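Local coordinates for serine proteinase inhibitor 1 (Myxoma virus, PDB 6BJ5), which acts as a serpin, inhibiting serine proteases, and is important for the virulence of the virus, at residues A[18-23]-A[35-40]; A[256-261]-A[292-297]. One frame throughout, in Å; residues are numbered along the deposited sequence.

Contact 1. Residues A[18-23]-A[35-40]; sequences IGLWTF and FSPYGL
The carbonyl O of Gly19 meets the rim of the Phe35 ring in the ring plane, 3.1 Å from CE2, and Leu40 CD2 also lies at that edge. One face of this ring carries Pro37 N, 3.6 Å above the plane and displaced toward the rim. Phe23 turns its own edge to Phe35, the two side chains sliding past each other in opposite directions with Phe23 CD1 3.6 Å from Phe35 CB. Thr22 crosses Phe35 at about a right angle, its CB 3.7 Å from CZ. These residues set the first helical turn of the chain against the short strand and helix start whose Phe-Ser-Pro sequence recurs in the shutter region of serpins. The CA atoms of Gly19 and Pro37 are 4.2 Å apart, a closeness that glycine permits, since a CB there would run into Pro37 O. Thr22 OG1, beside its backbone N (chi1 -60°), donates to Ile18 O at 2.7 Å from above the carbonyl plane; it also meets Leu40 CD2 tip to tip. Ser36 N-caps helix 37-49, its OG accepting from Gly39 N at 2.8 Å, and the same OG bonds Leu29 O of the second chain. Met31 of that chain packs on Leu20 and Phe23.

Contact 2. Residues A[256-261]-A[292-297]; sequences VLDLRD and KVLQTS
Strand residues 256-258 and 293-297 run antiparallel at 161°, their axes 4.7 Å apart at closest, with Leu257 and Gln295 as the hydrogen-bonded pair between the non-hydrogen-bonded pairs Val256-Thr296 and Asp258-Leu294. Leu257 N gives its hydrogen to Gln295 O at 2.8 Å, and Gln295 N returns one to Leu257 O. Past the last bridge, Leu259 N still reaches Val293 O at 2.8 Å in a nearly straight bond (172°), carrying the pairing into the turn. On the face bearing Val256 and Thr296 these side chains lie side by side and point the same way; Thr296 CG2, anti to its carbonyl carbon, touches Val256 CG2 at 3.6 Å. Next to them Leu294 CD2 packs against Asp258, 3.6 Å from CG. The same carboxylate holds the turn into helix 260-265: Asp258 OD1 accepts from Arg260 N at 3.1 Å, a capping bond met nearly along the C-O axis, while Arg260 NH1 bonds Thr291 O. Just beyond the strand end, Leu259 CD1 touches both Val293 CG1 and Gln295 CB, 4.0 Å from the latter, which is on the face that also carries Leu257. Gln295 NE2 hydrogen-bonds Thr312 OG1 on strand 305-314, besides Ser36 O; that strand borders 293-302 on its other side, as expected for a serpin with its reactive-centre loop inserted in sheet A, and helix 37-49 packs under Leu259 and Gln295.

From the N terminus, contact 1 closes first, folding helix 18-21 back on the start of helix 37-49 through an 11-residue excursion that includes the glycan-bearing Asn28. Contact 2 comes much later and closes a 30-residue loop that begins with the remainder of helix 260-265, so the two are in series and neither nests within nor crosses the other. In space they touch. Gln295 NE2 probably donates to Ser36 O at 2.9 Å, and Leu259 CD1 packs 3.7 Å from Leu40 CD1. Contact 1 thus lies beneath the large sheet, and contact 2 belongs to the sheet itself; Ser36, Leu40, Leu259 and Gln295 join the two layers.

Contact 1. Residues A[18-23]-A[35-40]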
loop_
_atom_site.group_PDB
_atom_site.type_symbol
_atom_site.label_atom_id
_atom_site.label_comp_id
_atom_site.label_asym_id
_atom_site.label_seq_id
_atom_site.Cartn_x
_atom_site.Cartn_y
_atom_site.Cartn_z
ATOM N N ILE A 18 -1.574 0.093 -12.252
ATOM C CA ILE A 18 -0.538 -0.894 -11.906
ATOM C C ILE A 18 -0.480 -1.076 -10.396
ATOM O O ILE A 18 -0.427 -2.202 -9.889
ATOM C CB ILE A 18 0.846 -0.506 -12.457
ATOM C CG1 ILE A 18 0.925 -0.678 -13.954
ATOM C CG2 ILE A 18 1.883 -1.465 -11.929
ATOM C CD1 ILE A 18 2.303 -0.288 -14.486
ATOM N N GLY A 19 -0.492 0.035 -9.659
ATOM C CA GLY A 19 -0.447 -0.053 -8.209
ATOM C C GLY A 19 -1.565 -0.913 -7.662
ATOM O O GLY A 19 -1.344 -1.798 -6.832
ATOM N N LEU A 20 -2.778 -0.692 -8.154
ATOM C CA LEU A 20 -3.934 -1.404 -7.638
ATOM C C LEU A 20 -4.015 -2.822 -8.183
ATOM O O LEU A 20 -4.410 -3.749 -7.465
ATOM C CB LEU A 20 -5.188 -0.629 -8.016
ATOM C CG LEU A 20 -6.479 -1.120 -7.399
ATOM C CD1 LEU A 20 -6.362 -0.791 -5.903
ATOM C CD2 LEU A 20 -7.697 -0.431 -8.049
ATOM N N TRP A 21 -3.561 -3.021 -9.410
ATOM C CA TRP A 21 -3.564 -4.344 -10.005
ATOM C C TRP A 21 -2.474 -5.224 -9.413
ATOM O O TRP A 21 -2.504 -6.442 -9.615
ATOM C CB TRP A 21 -3.404 -4.210 -11.532
ATOM C CG TRP A 21 -4.663 -3.755 -12.268
ATOM C CD1 TRP A 21 -5.302 -2.552 -12.146
ATOM C CD2 TRP A 21 -5.383 -4.484 -13.270
ATOM N NE1 TRP A 21 -6.392 -2.500 -12.982
ATOM C CE2 TRP A 21 -6.461 -3.673 -13.685
ATOM C CE3 TRP A 21 -5.235 -5.754 -13.838
ATOM C CZ2 TRP A 21 -7.380 -4.089 -14.640
ATOM C CZ3 TRP A 21 -6.145 -6.163 -14.789
ATOM C CH2 TRP A 21 -7.204 -5.334 -15.182
ATOM N N THR A 22 -1.502 -4.641 -8.704
ATOM C CA THR A 22 -0.464 -5.467 -8.103
ATOM C C THR A 22 -1.017 -6.311 -6.964
ATOM O O THR A 22 -0.482 -7.394 -6.691
ATOM C CB THR A 22 0.703 -4.604 -7.603
ATOM O OG1 THR A 22 1.289 -3.883 -8.697
ATOM C CG2 THR A 22 1.781 -5.486 -6.960
ATOM N N PHE A 23 -2.090 -5.846 -6.292
ATOM C CA PHE A 23 -2.548 -6.554 -5.099
ATOM C C PHE A 23 -2.967 -7.974 -5.419
ATOM O O PHE A 23 -2.690 -8.882 -4.632
ATOM C CB PHE A 23 -3.691 -5.817 -4.395
ATOM C CG PHE A 23 -4.092 -6.477 -3.083
ATOM C CD1 PHE A 23 -3.330 -6.290 -1.931
ATOM C CD2 PHE A 23 -5.203 -7.295 -3.010
ATOM C CE1 PHE A 23 -3.669 -6.910 -0.757
ATOM C CE2 PHE A 23 -5.546 -7.905 -1.840
ATOM C CZ PHE A 23 -4.779 -7.719 -0.709
ATOM N N PHE A 35 -1.067 -3.718 1.892
ATOM C CA PHE A 35 -0.383 -3.271 0.690
ATOM C C PHE A 35 -0.646 -1.781 0.498
ATOM O O PHE A 35 -1.654 -1.245 0.970
ATOM C CB PHE A 35 -0.893 -4.091 -0.502
ATOM C CG PHE A 35 -0.333 -3.698 -1.815
ATOM C CD1 PHE A 35 1.026 -3.727 -2.055
ATOM C CD2 PHE A 35 -1.185 -3.266 -2.820
ATOM C CE1 PHE A 35 1.534 -3.372 -3.303
ATOM C CE2 PHE A 35 -0.706 -2.904 -4.031
ATOM C CZ PHE A 35 0.677 -2.959 -4.281
ATOM N N SER A 36 0.279 -1.096 -0.164
ATOM C CA SER A 36 0.035 0.298 -0.500
ATOM C C SER A 36 0.153 0.469 -1.995
ATOM O O SER A 36 1.278 0.564 -2.514
ATOM C CB SER A 36 0.998 1.238 0.196
ATOM O OG SER A 36 0.746 2.557 -0.281
ATOM N N PRO A 37 -0.966 0.485 -2.729
ATOM C CA PRO A 37 -0.904 0.865 -4.149
ATOM C C PRO A 37 -0.343 2.262 -4.375
ATOM O O PRO A 37 0.394 2.469 -5.341
ATOM C CB PRO A 37 -2.362 0.732 -4.603
ATOM C CG PRO A 37 -3.156 0.740 -3.356
ATOM C CD PRO A 37 -2.323 0.094 -2.329
ATOM N N TYR A 38 -0.684 3.242 -3.534
ATOM C CA TYR A 38 -0.125 4.581 -3.704
ATOM C C TYR A 38 1.390 4.566 -3.554
ATOM O O TYR A 38 2.113 5.212 -4.318
ATOM C CB TYR A 38 -0.709 5.522 -2.675
ATOM C CG TYR A 38 -0.199 6.935 -2.778
ATOM C CD1 TYR A 38 -0.704 7.793 -3.738
ATOM C CD2 TYR A 38 0.788 7.410 -1.930
ATOM C CE1 TYR A 38 -0.270 9.091 -3.836
ATOM C CE2 TYR A 38 1.244 8.712 -2.030
ATOM C CZ TYR A 38 0.700 9.547 -2.989
ATOM O OH TYR A 38 1.111 10.849 -3.129
ATOM N N GLY A 39 1.888 3.869 -2.534
ATOM C CA GLY A 39 3.327 3.808 -2.320
ATOM C C GLY A 39 4.077 3.185 -3.485
ATOM O O GLY A 39 5.201 3.584 -3.797
ATOM N N LEU A 40 3.498 2.154 -4.104
ATOM C CA LEU A 40 4.113 1.556 -5.286
ATOM C C LEU A 40 4.117 2.540 -6.445
ATOM O O LEU A 40 5.154 2.796 -7.062
ATOM C CB LEU A 40 3.357 0.291 -5.686
ATOM C CG LEU A 40 3.952 -0.444 -6.889
ATOM C CD1 LEU A 40 5.427 -0.735 -6.637
ATOM C CD2 LEU A 40 3.220 -1.774 -7.132
#

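Contact 2. Residues A[256-261]-A[292-297]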
loop_
_atom_site.group_PDB
_atom_site.type_symbol
_atom_site.label_atom_id
_atom_site.label_comp_id
_atom_site.label_asym_id
_atom_site.label_seq_id
_atom_site.Cartn_x
_atom_site.Cartn_y
_atom_site.Cartn_z
ATOM N N VAL A 256 5.710 -8.003 4.268
ATOM C CA VAL A 256 6.936 -7.703 3.533
ATOM C C VAL A 256 6.826 -8.393 2.186
ATOM O O VAL A 256 6.932 -9.624 2.105
ATOM C CB VAL A 256 8.179 -8.170 4.282
ATOM C CG1 VAL A 256 9.396 -7.982 3.402
ATOM C CG2 VAL A 256 8.308 -7.398 5.593
ATOM N N LEU A 257 6.662 -7.603 1.126
ATOM C CA LEU A 257 6.248 -8.103 -0.178
ATOM C C LEU A 257 7.342 -7.869 -1.197
ATOM O O LEU A 257 7.962 -6.800 -1.219
ATOM C CB LEU A 257 4.974 -7.407 -0.658
ATOM C CG LEU A 257 3.765 -7.452 0.281
ATOM C CD1 LEU A 257 2.594 -6.661 -0.272
ATOM C CD2 LEU A 257 3.371 -8.887 0.569
ATOM N N ASP A 258 7.579 -8.887 -2.027
ATOM C CA ASP A 258 8.476 -8.794 -3.174
ATOM C C ASP A 258 7.629 -8.623 -4.424
ATOM O O ASP A 258 6.897 -9.542 -4.813
ATOM C CB ASP A 258 9.350 -10.036 -3.305
ATOM C CG ASP A 258 10.408 -9.895 -4.383
ATOM O OD1 ASP A 258 10.263 -9.035 -5.281
ATOM O OD2 ASP A 258 11.377 -10.680 -4.343
ATOM N N LEU A 259 7.759 -7.472 -5.072
ATOM C CA LEU A 259 6.853 -7.119 -6.152
ATOM C C LEU A 259 7.445 -7.293 -7.542
ATOM O O LEU A 259 6.768 -6.967 -8.522
ATOM C CB LEU A 259 6.392 -5.669 -5.972
ATOM C CG LEU A 259 5.887 -5.319 -4.580
ATOM C CD1 LEU A 259 5.638 -3.824 -4.561
ATOM C CD2 LEU A 259 4.580 -6.051 -4.297
ATOM N N ARG A 260 8.663 -7.826 -7.658
ATOM C CA ARG A 260 9.271 -7.983 -8.975
ATOM C C ARG A 260 8.420 -8.867 -9.863
ATOM O O ARG A 260 8.146 -8.530 -11.017
ATOM C CB ARG A 260 10.678 -8.557 -8.855
ATOM C CG ARG A 260 11.232 -9.082 -10.167
ATOM C CD ARG A 260 12.724 -9.334 -10.074
ATOM N NE ARG A 260 13.251 -9.852 -11.328
ATOM C CZ ARG A 260 14.498 -9.680 -11.749
ATOM N NH1 ARG A 260 15.346 -8.972 -11.023
ATOM N NH2 ARG A 260 14.887 -10.199 -12.908
ATOM N N ASP A 261 8.006 -10.016 -9.345
ATOM C CA ASP A 261 7.254 -10.951 -10.170
ATOM C C ASP A 261 5.936 -10.318 -10.631
ATOM O O ASP A 261 5.595 -10.359 -11.818
ATOM C CB ASP A 261 7.067 -12.252 -9.383
ATOM C CG ASP A 261 6.444 -13.369 -10.200
ATOM O OD1 ASP A 261 5.420 -13.169 -10.872
ATOM O OD2 ASP A 261 7.018 -14.477 -10.185
ATOM N N LYS A 292 15.417 -5.374 -7.538
ATOM C CA LYS A 292 14.401 -5.754 -6.567
ATOM C C LYS A 292 13.449 -4.591 -6.354
ATOM O O LYS A 292 13.869 -3.432 -6.336
ATOM C CB LYS A 292 14.986 -6.206 -5.210
ATOM C CG LYS A 292 16.097 -7.246 -5.265
ATOM C CD LYS A 292 16.735 -7.465 -3.888
ATOM C CE LYS A 292 18.237 -7.754 -3.987
ATOM N NZ LYS A 292 18.787 -8.427 -2.769
ATOM N N VAL A 293 12.170 -4.914 -6.175
ATOM C CA VAL A 293 11.179 -3.963 -5.698
ATOM C C VAL A 293 10.532 -4.589 -4.478
ATOM O O VAL A 293 9.878 -5.639 -4.578
ATOM C CB VAL A 293 10.116 -3.614 -6.747
ATOM C CG1 VAL A 293 9.170 -2.546 -6.168
ATOM C CG2 VAL A 293 10.763 -3.121 -8.033
ATOM N N LEU A 294 10.748 -3.971 -3.318
ATOM C CA LEU A 294 10.243 -4.475 -2.053
ATOM C C LEU A 294 9.407 -3.418 -1.356
ATOM O O LEU A 294 9.740 -2.221 -1.380
ATOM C CB LEU A 294 11.381 -4.918 -1.138
ATOM C CG LEU A 294 12.272 -5.997 -1.748
ATOM C CD1 LEU A 294 13.349 -6.418 -0.755
ATOM C CD2 LEU A 294 11.444 -7.188 -2.224
ATOM N N GLN A 295 8.303 -3.874 -0.770
ATOM C CA GLN A 295 7.421 -3.030 0.022
ATOM C C GLN A 295 7.158 -3.684 1.375
ATOM O O GLN A 295 6.732 -4.845 1.451
ATOM C CB GLN A 295 6.096 -2.776 -0.712
ATOM C CG GLN A 295 5.396 -1.518 -0.258
ATOM C CD GLN A 295 3.998 -1.382 -0.806
ATOM O OE1 GLN A 295 3.058 -2.052 -0.359
ATOM N NE2 GLN A 295 3.860 -0.534 -1.819
ATOM N N THR A 296 7.393 -2.941 2.441
ATOM C CA THR A 296 6.965 -3.372 3.757
ATOM C C THR A 296 5.898 -2.396 4.232
ATOM O O THR A 296 6.091 -1.169 4.195
ATOM C CB THR A 296 8.131 -3.449 4.740
ATOM O OG1 THR A 296 8.618 -2.137 4.995
ATOM C CG2 THR A 296 9.255 -4.262 4.168
ATOM N N SER A 297 4.762 -2.946 4.633
ATOM C CA SER A 297 3.614 -2.162 5.049
ATOM C C SER A 297 3.134 -2.662 6.402
ATOM O O SER A 297 3.354 -3.816 6.779
ATOM C CB SER A 297 2.463 -2.242 4.027
ATOM O OG SER A 297 2.875 -1.813 2.739
#